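Local structure of SusD family protein (Bacteroides uniformis, 7KV1) at residues A[470-475]-A[489-494]; A[322-327]-A[357-362]; A[258-263]-A[409-414]; A[111-116]-A[165-170]. The protein probably binds beta-glucan at the cell surface, as a SusD-like glycan-binding protein of a human gut bacterium. One frame throughout, in Å; residues are numbered along the deposited sequence.

Interaction 1 of 4, residues A[470-475]-A[489-494]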
loop_
_atom_site.group_PDB
_atom_site.type_symbol
_atom_site.label_atom_id
_atom_site.label_comp_id
_atom_site.label_asym_id
_atom_site.label_seq_id
_atom_site.Cartn_x
_atom_site.Cartn_y
_atom_site.Cartn_z
ATOM N N PHE A 470 -5.825 -5.087 -4.606
ATOM C CA PHE A 470 -5.515 -4.407 -5.891
ATOM C C PHE A 470 -4.987 -5.402 -6.941
ATOM O O PHE A 470 -5.418 -5.263 -8.113
ATOM C CB PHE A 470 -4.582 -3.224 -5.681
ATOM C CG PHE A 470 -5.206 -2.168 -4.803
ATOM C CD1 PHE A 470 -6.527 -1.787 -4.986
ATOM C CD2 PHE A 470 -4.481 -1.582 -3.784
ATOM C CE1 PHE A 470 -7.108 -0.828 -4.167
ATOM C CE2 PHE A 470 -5.063 -0.638 -2.966
ATOM C CZ PHE A 470 -6.373 -0.267 -3.149
ATOM N N ASP A 471 -4.185 -6.401 -6.564
ATOM C CA ASP A 471 -3.727 -7.451 -7.526
ATOM C C ASP A 471 -4.929 -8.266 -8.034
ATOM O O ASP A 471 -4.955 -8.594 -9.248
ATOM C CB ASP A 471 -2.650 -8.368 -6.952
ATOM C CG ASP A 471 -1.313 -7.661 -6.825
ATOM O OD1 ASP A 471 -1.127 -6.619 -7.538
ATOM O OD2 ASP A 471 -0.470 -8.120 -6.002
ATOM N N LEU A 472 -5.887 -8.616 -7.172
ATOM C CA LEU A 472 -7.051 -9.428 -7.602
ATOM C C LEU A 472 -7.899 -8.591 -8.579
ATOM O O LEU A 472 -8.321 -9.125 -9.595
ATOM C CB LEU A 472 -7.877 -9.870 -6.392
ATOM C CG LEU A 472 -7.294 -10.995 -5.556
ATOM C CD1 LEU A 472 -8.044 -11.124 -4.231
ATOM C CD2 LEU A 472 -7.325 -12.293 -6.331
ATOM N N VAL A 473 -8.066 -7.300 -8.333
ATOM C CA VAL A 473 -8.927 -6.426 -9.184
ATOM C C VAL A 473 -8.308 -6.242 -10.570
ATOM O O VAL A 473 -9.042 -6.364 -11.576
ATOM C CB VAL A 473 -9.186 -5.071 -8.528
ATOM C CG1 VAL A 473 -9.893 -4.118 -9.494
ATOM C CG2 VAL A 473 -9.971 -5.241 -7.229
ATOM N N ARG A 474 -7.012 -5.942 -10.619
ATOM C CA ARG A 474 -6.334 -5.652 -11.906
ATOM C C ARG A 474 -6.266 -6.929 -12.745
ATOM O O ARG A 474 -6.209 -6.808 -14.010
ATOM C CB ARG A 474 -4.981 -5.001 -11.647
ATOM C CG ARG A 474 -3.881 -5.942 -11.182
ATOM C CD ARG A 474 -2.659 -5.134 -10.778
ATOM N NE ARG A 474 -1.612 -5.991 -10.270
ATOM C CZ ARG A 474 -0.805 -6.745 -11.035
ATOM N NH1 ARG A 474 -0.939 -6.751 -12.352
ATOM N NH2 ARG A 474 0.143 -7.478 -10.473
ATOM N N ALA A 475 -6.234 -8.089 -12.077
ATOM C CA ALA A 475 -6.126 -9.426 -12.707
ATOM C C ALA A 475 -7.377 -9.729 -13.528
ATOM O O ALA A 475 -7.284 -10.578 -14.405
ATOM C CB ALA A 475 -5.859 -10.525 -11.708
ATOM N N THR A 489 -13.592 -14.382 -8.945
ATOM C CA THR A 489 -13.617 -15.808 -8.555
ATOM C C THR A 489 -12.944 -16.028 -7.202
ATOM O O THR A 489 -13.233 -17.038 -6.598
ATOM C CB THR A 489 -13.011 -16.693 -9.653
ATOM O OG1 THR A 489 -11.858 -16.012 -10.151
ATOM C CG2 THR A 489 -14.016 -16.986 -10.759
ATOM N N ALA A 490 -12.085 -15.128 -6.732
ATOM C CA ALA A 490 -11.389 -15.319 -5.437
ATOM C C ALA A 490 -12.203 -14.682 -4.313
ATOM O O ALA A 490 -12.046 -15.112 -3.163
ATOM C CB ALA A 490 -9.990 -14.727 -5.486
ATOM N N LEU A 491 -12.890 -13.581 -4.598
ATOM C CA LEU A 491 -13.588 -12.774 -3.558
ATOM C C LEU A 491 -15.054 -13.197 -3.559
ATOM O O LEU A 491 -15.929 -12.484 -4.093
ATOM C CB LEU A 491 -13.369 -11.288 -3.824
ATOM C CG LEU A 491 -11.899 -10.864 -3.827
ATOM C CD1 LEU A 491 -11.776 -9.381 -4.161
ATOM C CD2 LEU A 491 -11.181 -11.193 -2.509
ATOM N N VAL A 492 -15.281 -14.355 -2.986
ATOM C CA VAL A 492 -16.603 -15.039 -2.990
ATOM C C VAL A 492 -16.975 -15.369 -1.548
ATOM O O VAL A 492 -16.146 -15.254 -0.653
ATOM C CB VAL A 492 -16.572 -16.313 -3.864
ATOM C CG1 VAL A 492 -16.401 -15.989 -5.345
ATOM C CG2 VAL A 492 -15.522 -17.318 -3.422
ATOM N N PRO A 493 -18.240 -15.786 -1.277
ATOM C CA PRO A 493 -18.651 -16.167 0.077
ATOM C C PRO A 493 -17.771 -17.278 0.672
ATOM O O PRO A 493 -17.307 -18.122 -0.061
ATOM C CB PRO A 493 -20.129 -16.596 -0.108
ATOM C CG PRO A 493 -20.583 -15.798 -1.320
ATOM C CD PRO A 493 -19.362 -15.793 -2.230
ATOM N N ASP A 494 -17.513 -17.203 1.984
ATOM C CA ASP A 494 -16.755 -18.226 2.753
ATOM C C ASP A 494 -17.719 -19.132 3.529
ATOM O O ASP A 494 -18.908 -18.767 3.682
ATOM C CB ASP A 494 -15.778 -17.558 3.719
ATOM C CG ASP A 494 -16.476 -16.534 4.588
ATOM O OD1 ASP A 494 -17.191 -16.988 5.498
ATOM O OD2 ASP A 494 -16.353 -15.305 4.299
#
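Leu472 and Leu491 share one side-chain shape, each with CG anti to its own carbonyl carbon (chi1 -75° and -59°) and an almost fully extended chi2, which turns a methyl of each residue toward the other. The two side chains meet at a slant. CD1 of Leu472 comes to 3.6 Å from CD2 of Leu491 and to 3.9 Å from its branch carbon CG, and so rests on the fork of the second leucine. The other branch of Leu472 serves a different partner: CD2 lies 3.7 Å from Ala490 CB, in the last turn of the short helix. One leucine thus spans the point where that helix ends, since Leu491 is the first residue to leave helical backbone angles. The contact is wholly apolar, and both leucines are buried. A backbone hydrogen bond between Leu472 and Ala487 ties the same two helices, while Leu491 is bonded through its backbone to Trp503. Elsewhere on helix 468-474, Arg474 NE gives a nearly straight bond to Asp471 OD1 (2.8 Å), an oxygen that lies in the guanidinium plane of Arg474; Asp471 OD2 pairs with Arg458, and Arg474 also with Glu417. The arrangement is apolar packing of helix 468-474 against the C-terminal end of helix 487-490 and the chain leaving it, within the helical SusD-family region.

Interaction 2 of 4, residues A[322-327]-A[357-362]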
loop_
_atom_site.group_PDB
_atom_site.type_symbol
_atom_site.label_atom_id
_atom_site.label_comp_id
_atom_site.label_asym_id
_atom_site.label_seq_id
_atom_site.Cartn_x
_atom_site.Cartn_y
_atom_site.Cartn_z
ATOM N N PRO A 322 -2.556 -12.343 27.665
ATOM C CA PRO A 322 -1.868 -12.582 28.940
ATOM C C PRO A 322 -0.364 -12.259 28.921
ATOM O O PRO A 322 0.250 -12.243 29.937
ATOM C CB PRO A 322 -2.094 -14.080 29.213
ATOM C CG PRO A 322 -2.351 -14.682 27.831
ATOM C CD PRO A 322 -3.064 -13.582 27.052
ATOM N N GLY A 323 0.211 -12.022 27.753
ATOM C CA GLY A 323 1.621 -11.626 27.623
ATOM C C GLY A 323 2.444 -12.768 27.070
ATOM O O GLY A 323 2.041 -13.928 27.275
ATOM N N ASP A 324 3.518 -12.446 26.338
ATOM C CA ASP A 324 4.551 -13.414 25.866
ATOM C C ASP A 324 5.903 -12.743 26.118
ATOM O O ASP A 324 5.894 -11.669 26.748
ATOM C CB ASP A 324 4.280 -13.888 24.422
ATOM C CG ASP A 324 4.378 -12.842 23.315
ATOM O OD1 ASP A 324 4.725 -11.668 23.625
ATOM O OD2 ASP A 324 4.135 -13.223 22.118
ATOM N N ASP A 325 7.018 -13.301 25.642
ATOM C CA ASP A 325 8.370 -12.788 26.007
ATOM C C ASP A 325 8.528 -11.328 25.546
ATOM O O ASP A 325 9.135 -10.536 26.286
ATOM C CB ASP A 325 9.481 -13.681 25.444
ATOM C CG ASP A 325 9.439 -15.121 25.947
ATOM O OD1 ASP A 325 8.672 -15.390 26.899
ATOM O OD2 ASP A 325 10.180 -15.971 25.382
ATOM N N GLY A 326 7.996 -10.977 24.369
ATOM C CA GLY A 326 8.239 -9.680 23.709
ATOM C C GLY A 326 7.158 -8.647 23.976
ATOM O O GLY A 326 7.415 -7.449 23.716
ATOM N N TRP A 327 5.991 -9.060 24.475
ATOM C CA TRP A 327 4.858 -8.121 24.710
ATOM C C TRP A 327 4.172 -8.434 26.037
ATOM O O TRP A 327 3.618 -9.534 26.176
ATOM C CB TRP A 327 3.883 -8.175 23.530
ATOM C CG TRP A 327 2.914 -7.036 23.427
ATOM C CD1 TRP A 327 3.161 -5.700 23.548
ATOM C CD2 TRP A 327 1.528 -7.155 23.071
ATOM N NE1 TRP A 327 2.010 -4.985 23.341
ATOM C CE2 TRP A 327 0.996 -5.856 23.047
ATOM C CE3 TRP A 327 0.686 -8.242 22.816
ATOM C CZ2 TRP A 327 -0.326 -5.621 22.725
ATOM C CZ3 TRP A 327 -0.626 -8.005 22.508
ATOM C CH2 TRP A 327 -1.117 -6.711 22.458
ATOM N N THR A 357 5.261 -14.178 8.655
ATOM C CA THR A 357 3.967 -13.575 8.208
ATOM C C THR A 357 2.910 -13.813 9.286
ATOM O O THR A 357 2.103 -12.910 9.562
ATOM C CB THR A 357 3.575 -14.130 6.831
ATOM O OG1 THR A 357 4.555 -13.702 5.884
ATOM C CG2 THR A 357 2.207 -13.663 6.405
ATOM N N CYS A 358 2.902 -15.017 9.841
ATOM C CA CYS A 358 1.796 -15.568 10.642
ATOM C C CYS A 358 2.259 -15.686 12.087
ATOM O O CYS A 358 3.153 -16.502 12.358
ATOM C CB CYS A 358 1.349 -16.921 10.103
ATOM S SG CYS A 358 0.961 -16.920 8.334
ATOM N N TRP A 359 1.688 -14.886 12.978
ATOM C CA TRP A 359 1.876 -15.034 14.443
ATOM C C TRP A 359 0.798 -15.975 14.959
ATOM O O TRP A 359 -0.374 -15.571 14.975
ATOM C CB TRP A 359 1.831 -13.671 15.108
ATOM C CG TRP A 359 1.848 -13.709 16.600
ATOM C CD1 TRP A 359 2.303 -14.712 17.415
ATOM C CD2 TRP A 359 1.416 -12.640 17.456
ATOM N NE1 TRP A 359 2.192 -14.331 18.725
ATOM C CE2 TRP A 359 1.659 -13.060 18.777
ATOM C CE3 TRP A 359 0.859 -11.379 17.224
ATOM C CZ2 TRP A 359 1.296 -12.270 19.862
ATOM C CZ3 TRP A 359 0.541 -10.577 18.298
ATOM C CH2 TRP A 359 0.773 -11.020 19.599
ATOM N N VAL A 360 1.163 -17.224 15.245
ATOM C CA VAL A 360 0.200 -18.279 15.646
ATOM C C VAL A 360 0.235 -18.325 17.171
ATOM O O VAL A 360 1.327 -18.537 17.733
ATOM C CB VAL A 360 0.538 -19.657 15.057
ATOM C CG1 VAL A 360 -0.400 -20.730 15.600
ATOM C CG2 VAL A 360 0.509 -19.655 13.535
ATOM N N ILE A 361 -0.908 -18.138 17.808
ATOM C CA ILE A 361 -1.026 -18.252 19.290
ATOM C C ILE A 361 -1.586 -19.644 19.611
ATOM O O ILE A 361 -2.608 -20.003 19.053
ATOM C CB ILE A 361 -1.856 -17.073 19.811
ATOM C CG1 ILE A 361 -1.145 -15.766 19.422
ATOM C CG2 ILE A 361 -2.094 -17.216 21.311
ATOM C CD1 ILE A 361 -1.775 -14.512 19.909
ATOM N N ALA A 362 -0.869 -20.435 20.417
ATOM C CA ALA A 362 -1.277 -21.792 20.872
ATOM C C ALA A 362 -2.717 -21.731 21.417
ATOM O O ALA A 362 -3.036 -20.725 22.098
ATOM C CB ALA A 362 -0.296 -22.278 21.913
#
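Trp359 reaches from its strand to the loop 322-327 and meets Asp324 and Trp327 with the benzo half of its indole. A chi1 of 173° extends the indole away from the backbone N and carries the ring out from the strand toward the loop. The closer approach is polar to aromatic: Asp324 OD2 lies 3.7 Å from Trp359 CZ2, with the carboxylate and ring planes 38° apart. This oxygen is not left to the indole, because it also forms a salt bridge with Arg382, whose guanidinium makes a cation-pi contact with Trp359. Aspartate, arginine and tryptophan therefore form one compact cluster, in which the arginine probably offsets the negative charge beside the ring. One face of Trp359 is covered from within its own segment, by Ile361 CD1 at 3.7 Å above the plane and toward the rim. Strand 358-360 pairs antiparallel with strand 376-378 in a small two-stranded sheet, and the backbone bond of Trp359 to Trp377 belongs to that pairing. The meeting of the two tryptophans is looser: Trp327 CE3 sits near the plane of the Trp359 ring, at its edge, and lies 4.3 Å from Trp359 CH2. Both tryptophans are buried nonetheless, and Trp327 NE1 is hydrogen-bonded to Tyr399. The solvent side of the contact is Asp324, which is partly exposed; there the loop turns back on itself, Asp324 OD1 receiving weak bonds from Gly326 N (3.4 Å) and Trp327 N (3.0 Å), while Asp324 N is bonded to Trp327 O at 2.9 Å.

Interaction 3 of 4, residues A[258-263]-A[409-414]. With NCO (cobalt hexammine(III)), chain C.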
loop_
_atom_site.group_PDB
_atom_site.type_symbol
_atom_site.label_atom_id
_atom_site.label_comp_id
_atom_site.label_asym_id
_atom_site.label_seq_id
_atom_site.Cartn_x
_atom_site.Cartn_y
_atom_site.Cartn_z
ATOM N N LYS A 258 13.926 -2.716 -14.649
ATOM C CA LYS A 258 15.283 -3.216 -15.020
ATOM C C LYS A 258 16.382 -2.230 -14.623
ATOM O O LYS A 258 17.465 -2.711 -14.290
ATOM C CB LYS A 258 15.351 -3.547 -16.509
ATOM C CG LYS A 258 14.645 -4.853 -16.818
ATOM C CD LYS A 258 14.354 -5.073 -18.273
ATOM C CE LYS A 258 15.556 -5.479 -19.090
ATOM N NZ LYS A 258 15.067 -5.798 -20.451
ATOM N N GLU A 259 16.130 -0.917 -14.610
ATOM C CA GLU A 259 17.135 0.030 -14.060
ATOM C C GLU A 259 17.380 -0.306 -12.585
ATOM O O GLU A 259 18.506 -0.173 -12.156
ATOM C CB GLU A 259 16.699 1.495 -14.095
ATOM C CG GLU A 259 16.464 2.032 -15.481
ATOM C CD GLU A 259 16.125 3.520 -15.470
ATOM O OE1 GLU A 259 16.766 4.279 -14.707
ATOM O OE2 GLU A 259 15.200 3.901 -16.218
ATOM N N LEU A 260 16.345 -0.623 -11.800
ATOM C CA LEU A 260 16.551 -0.905 -10.359
ATOM C C LEU A 260 17.257 -2.258 -10.222
ATOM O O LEU A 260 18.127 -2.375 -9.363
ATOM C CB LEU A 260 15.199 -0.902 -9.630
ATOM C CG LEU A 260 14.484 0.444 -9.616
ATOM C CD1 LEU A 260 13.194 0.344 -8.834
ATOM C CD2 LEU A 260 15.395 1.546 -9.093
ATOM N N ILE A 261 16.857 -3.249 -11.023
ATOM C CA ILE A 261 17.499 -4.599 -11.049
ATOM C C ILE A 261 18.968 -4.459 -11.510
ATOM O O ILE A 261 19.800 -5.223 -11.026
ATOM C CB ILE A 261 16.647 -5.551 -11.910
ATOM C CG1 ILE A 261 15.268 -5.761 -11.281
ATOM C CG2 ILE A 261 17.330 -6.880 -12.138
ATOM C CD1 ILE A 261 14.271 -6.395 -12.199
ATOM N N ASP A 262 19.288 -3.528 -12.407
ATOM C CA ASP A 262 20.670 -3.327 -12.927
ATOM C C ASP A 262 21.493 -2.477 -11.962
ATOM O O ASP A 262 22.706 -2.401 -12.140
ATOM C CB ASP A 262 20.662 -2.692 -14.315
ATOM C CG ASP A 262 20.154 -3.637 -15.387
ATOM O OD1 ASP A 262 20.073 -4.849 -15.111
ATOM O OD2 ASP A 262 19.803 -3.152 -16.465
ATOM N N SER A 263 20.875 -1.868 -10.969
ATOM C CA SER A 263 21.537 -0.954 -10.019
ATOM C C SER A 263 22.351 -1.719 -8.970
ATOM O O SER A 263 21.919 -2.737 -8.457
ATOM C CB SER A 263 20.544 -0.074 -9.336
ATOM O OG SER A 263 21.146 0.538 -8.207
ATOM N N ALA A 409 11.575 -6.797 -3.617
ATOM C CA ALA A 409 10.837 -8.032 -3.999
ATOM C C ALA A 409 9.752 -7.672 -5.026
ATOM O O ALA A 409 9.601 -8.379 -6.038
ATOM C CB ALA A 409 10.263 -8.760 -2.801
ATOM N N GLU A 410 9.079 -6.536 -4.826
ATOM C CA GLU A 410 8.020 -6.065 -5.738
ATOM C C GLU A 410 8.614 -5.578 -7.071
ATOM O O GLU A 410 7.980 -5.786 -8.121
ATOM C CB GLU A 410 7.150 -5.027 -5.023
ATOM C CG GLU A 410 5.900 -4.732 -5.785
ATOM C CD GLU A 410 4.910 -3.756 -5.183
ATOM O OE1 GLU A 410 5.184 -3.154 -4.116
ATOM O OE2 GLU A 410 3.808 -3.693 -5.754
ATOM N N THR A 411 9.795 -4.961 -7.062
ATOM C CA THR A 411 10.550 -4.641 -8.306
ATOM C C THR A 411 10.706 -5.923 -9.138
ATOM O O THR A 411 10.361 -5.904 -10.338
ATOM C CB THR A 411 11.895 -3.980 -7.986
ATOM O OG1 THR A 411 11.717 -2.940 -7.012
ATOM C CG2 THR A 411 12.552 -3.461 -9.243
ATOM N N LEU A 412 11.175 -7.017 -8.527
ATOM C CA LEU A 412 11.484 -8.264 -9.274
ATOM C C LEU A 412 10.173 -8.841 -9.810
ATOM O O LEU A 412 10.129 -9.190 -11.006
ATOM C CB LEU A 412 12.223 -9.256 -8.365
ATOM C CG LEU A 412 13.665 -8.886 -8.005
ATOM C CD1 LEU A 412 14.130 -9.709 -6.819
ATOM C CD2 LEU A 412 14.632 -9.079 -9.180
ATOM N N LEU A 413 9.123 -8.892 -8.986
ATOM C CA LEU A 413 7.830 -9.497 -9.389
ATOM C C LEU A 413 7.118 -8.600 -10.409
ATOM O O LEU A 413 6.466 -9.157 -11.322
ATOM C CB LEU A 413 6.981 -9.820 -8.160
ATOM C CG LEU A 413 7.569 -10.879 -7.215
ATOM C CD1 LEU A 413 6.669 -11.111 -6.026
ATOM C CD2 LEU A 413 7.794 -12.215 -7.904
ATOM N N ASN A 414 7.252 -7.275 -10.285
ATOM C CA ASN A 414 6.745 -6.328 -11.296
ATOM C C ASN A 414 7.429 -6.654 -12.627
ATOM O O ASN A 414 6.754 -6.788 -13.642
ATOM C CB ASN A 414 7.038 -4.866 -10.931
ATOM C CG ASN A 414 6.116 -4.255 -9.892
ATOM O OD1 ASN A 414 5.134 -4.867 -9.487
ATOM N ND2 ASN A 414 6.456 -3.056 -9.440
HETATM CO CO NCO C . 21.653 -6.464 -8.054
HETATM N N1 NCO C . 22.689 -5.186 -6.903
HETATM N N2 NCO C . 20.639 -7.601 -9.343
HETATM N N3 NCO C . 23.155 -7.880 -8.005
HETATM N N4 NCO C . 22.469 -5.632 -9.643
HETATM N N5 NCO C . 20.131 -5.106 -8.132
HETATM N N6 NCO C . 20.844 -7.333 -6.474
#
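The pocket of a bound cobalt hexammine lies at the end of helix 250-262, where Leu260 and Ile261 pack against Thr411 and Leu412 of helix 408-420. The chi1 of Thr411 (-47°) places OG1 beside the backbone N and sets the methyl facing the neighbouring helix: Thr411 CG2 is 3.7 Å from Leu260 CB and 4.1 Å from Ile261 CG1. Leu260 crosses Thr411 at about a right angle, whereas Ile261 runs past it in the opposite direction. CD2 of Leu412 then closes on Ile261 CG1 at 4.0 Å, with Trp433 of helix 429-440 touching both residues. The axes of the two short helical segments pass 9.6 Å apart with their N-to-C directions 127° apart, an inclined helix-on-helix packing in a fold whose regular structure is mainly helical, helix 408-420 lying in the SusD-family region. While the side chain of Ile261 faces helix 408-420, its carbonyl serves the ligand: Ile261 O accepts bonds from ammines N5 (2.9 Å), N4 and N2, and Ser263 O from N1, N5 and, longer, N4. Carbonyl oxygens at a helix end probably suit this trivalent cation, which is likely to be a crystallisation additive. Phe266 O and Tyr408 OH bind it as well.

Interaction 4 of 4, residues A[111-116]-A[165-170]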
loop_
_atom_site.group_PDB
_atom_site.type_symbol
_atom_site.label_atom_id
_atom_site.label_comp_id
_atom_site.label_asym_id
_atom_site.label_seq_id
_atom_site.Cartn_x
_atom_site.Cartn_y
_atom_site.Cartn_z
ATOM N N SER A 111 -12.194 9.324 5.514
ATOM C CA SER A 111 -10.982 9.932 6.114
ATOM C C SER A 111 -9.822 9.894 5.111
ATOM O O SER A 111 -9.035 10.858 5.066
ATOM C CB SER A 111 -10.630 9.267 7.436
ATOM O OG SER A 111 -10.274 7.936 7.188
ATOM N N LEU A 112 -9.741 8.846 4.288
ATOM C CA LEU A 112 -8.660 8.681 3.290
ATOM C C LEU A 112 -8.792 9.787 2.244
ATOM O O LEU A 112 -7.763 10.358 1.852
ATOM C CB LEU A 112 -8.772 7.280 2.668
ATOM C CG LEU A 112 -7.476 6.542 2.427
ATOM C CD1 LEU A 112 -6.683 6.426 3.727
ATOM C CD2 LEU A 112 -7.742 5.169 1.813
ATOM N N TRP A 113 -10.019 10.116 1.852
ATOM C CA TRP A 113 -10.326 11.254 0.951
ATOM C C TRP A 113 -9.804 12.565 1.564
ATOM O O TRP A 113 -9.042 13.274 0.906
ATOM C CB TRP A 113 -11.826 11.273 0.660
ATOM C CG TRP A 113 -12.340 12.405 -0.189
ATOM C CD1 TRP A 113 -12.442 13.722 0.153
ATOM C CD2 TRP A 113 -13.022 12.271 -1.450
ATOM N NE1 TRP A 113 -13.112 14.421 -0.822
ATOM C CE2 TRP A 113 -13.451 13.554 -1.829
ATOM C CE3 TRP A 113 -13.280 11.184 -2.294
ATOM C CZ2 TRP A 113 -14.116 13.788 -3.021
ATOM C CZ3 TRP A 113 -13.937 11.418 -3.480
ATOM C CH2 TRP A 113 -14.352 12.702 -3.826
ATOM N N THR A 114 -10.129 12.843 2.820
ATOM C CA THR A 114 -9.669 14.060 3.530
ATOM C C THR A 114 -8.132 14.065 3.607
ATOM O O THR A 114 -7.535 15.084 3.248
ATOM C CB THR A 114 -10.330 14.184 4.905
ATOM O OG1 THR A 114 -11.722 14.094 4.635
ATOM C CG2 THR A 114 -9.979 15.495 5.578
ATOM N N VAL A 115 -7.511 12.963 4.035
ATOM C CA VAL A 115 -6.030 12.844 4.080
ATOM C C VAL A 115 -5.447 13.196 2.710
ATOM O O VAL A 115 -4.548 14.056 2.622
ATOM C CB VAL A 115 -5.615 11.422 4.486
ATOM C CG1 VAL A 115 -4.130 11.207 4.270
ATOM C CG2 VAL A 115 -6.014 11.102 5.916
ATOM N N ASP A 116 -5.920 12.536 1.653
ATOM C CA ASP A 116 -5.316 12.693 0.300
ATOM C C ASP A 116 -5.471 14.143 -0.182
ATOM O O ASP A 116 -4.476 14.714 -0.663
ATOM C CB ASP A 116 -5.887 11.684 -0.691
ATOM C CG ASP A 116 -5.514 10.243 -0.376
ATOM O OD1 ASP A 116 -4.447 10.009 0.271
ATOM O OD2 ASP A 116 -6.313 9.362 -0.769
ATOM N N ASN A 165 -13.367 8.076 -9.494
ATOM C CA ASN A 165 -14.015 9.238 -10.148
ATOM C C ASN A 165 -13.944 10.417 -9.176
ATOM O O ASN A 165 -14.832 10.552 -8.326
ATOM C CB ASN A 165 -15.444 8.884 -10.582
ATOM C CG ASN A 165 -15.509 7.619 -11.417
ATOM O OD1 ASN A 165 -15.009 7.587 -12.540
ATOM N ND2 ASN A 165 -16.158 6.584 -10.905
ATOM N N VAL A 166 -12.883 11.211 -9.232
ATOM C CA VAL A 166 -12.594 12.176 -8.144
ATOM C C VAL A 166 -12.334 13.562 -8.722
ATOM O O VAL A 166 -11.887 13.692 -9.853
ATOM C CB VAL A 166 -11.414 11.701 -7.289
ATOM C CG1 VAL A 166 -11.729 10.374 -6.616
ATOM C CG2 VAL A 166 -10.126 11.635 -8.120
ATOM N N PRO A 167 -12.629 14.623 -7.943
ATOM C CA PRO A 167 -12.153 15.977 -8.233
ATOM C C PRO A 167 -10.637 15.983 -8.487
ATOM O O PRO A 167 -9.870 15.372 -7.736
ATOM C CB PRO A 167 -12.484 16.777 -6.968
ATOM C CG PRO A 167 -13.662 16.036 -6.401
ATOM C CD PRO A 167 -13.372 14.568 -6.675
ATOM N N PHE A 168 -10.252 16.627 -9.575
ATOM C CA PHE A 168 -8.855 16.685 -10.038
ATOM C C PHE A 168 -8.430 18.146 -10.188
ATOM O O PHE A 168 -9.008 18.844 -11.029
ATOM C CB PHE A 168 -8.704 15.869 -11.326
ATOM C CG PHE A 168 -7.253 15.594 -11.586
ATOM C CD1 PHE A 168 -6.478 16.507 -12.263
ATOM C CD2 PHE A 168 -6.635 14.517 -10.978
ATOM C CE1 PHE A 168 -5.124 16.283 -12.447
ATOM C CE2 PHE A 168 -5.286 14.307 -11.152
ATOM C CZ PHE A 168 -4.537 15.202 -11.869
ATOM N N TYR A 169 -7.465 18.593 -9.386
ATOM C CA TYR A 169 -6.893 19.958 -9.492
ATOM C C TYR A 169 -5.389 19.942 -9.192
ATOM O O TYR A 169 -4.954 19.266 -8.214
ATOM C CB TYR A 169 -7.597 20.943 -8.559
ATOM C CG TYR A 169 -7.681 20.591 -7.098
ATOM C CD1 TYR A 169 -8.629 19.696 -6.643
ATOM C CD2 TYR A 169 -6.923 21.270 -6.153
ATOM C CE1 TYR A 169 -8.805 19.455 -5.294
ATOM C CE2 TYR A 169 -7.070 21.029 -4.797
ATOM C CZ TYR A 169 -8.007 20.101 -4.365
ATOM O OH TYR A 169 -8.186 19.828 -3.029
ATOM N N LEU A 170 -4.627 20.723 -9.962
ATOM C CA LEU A 170 -3.166 20.914 -9.743
ATOM C C LEU A 170 -2.860 22.347 -9.256
ATOM O O LEU A 170 -1.669 22.671 -9.136
ATOM C CB LEU A 170 -2.450 20.579 -11.051
ATOM C CG LEU A 170 -2.638 19.156 -11.566
ATOM C CD1 LEU A 170 -1.858 18.947 -12.860
ATOM C CD2 LEU A 170 -2.247 18.104 -10.523
#
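The indole of Trp113 presents its six-membered ring to Val166 and Pro167, and both approach it obliquely. Pro167 CD comes to 3.5 Å from Trp113 CH2 and 3.8 Å from Trp113 CZ2, the two side chains crossing at about a right angle. Val166 CG1 lies 4.0 Å from Trp113 CZ3, so the two residues divide the outer end of the ring between them. Two aromatic neighbours also meet the indole: Phe163 edge-to-face, and Tyr117, one helical turn farther on, with its ring inclined by about 55°. Trp113 reaches the loop because its CG is anti to the backbone N (chi1 177°), which swings the ring out along the flank of helix 110-129. That helix and helix 138-162 follow each other in the chain, in a region whose family belongs to the tetratricopeptide-repeat clan, and the segment 165-170 runs on from the second of them. Replacing Trp113 by an alanine would probably open a gap beside Pro167 and Val166 and leave Phe163 without its edge-to-face partner. Polar bonding supplements the apolar packing nearby, since Tyr117 OH is hydrogen-bonded to Pro167 O and the backbone of Val166 is bonded to that of Tyr183. The C-terminal part of the chain also reaches the contact, with Ile512 touching Trp113 and Leu523 touching Pro167.

How the interactions relate
From the N terminus, interaction 4 comes first, closing a mostly helical loop of 48 residues between helix 110-129 and the segment beyond helix 138-162. Interaction 3 then opens at helix 250-262 and closes 145 residues later on helix 408-420; within that span interaction 2 begins and ends, joining the loop between helices 312-315 and 341-345 to strand 358-360. Interaction 1 follows both, its short loop of 13 residues tying helix 468-474 to the end of helix 487-490. No two cross, and none touch. Interactions 2 and 4 lie on opposite sides of the chain's centre, their centres 38 Å apart. Arg458 links interactions 1 and 3, binding Asp471 of one and Glu410 and Asn414 of the other.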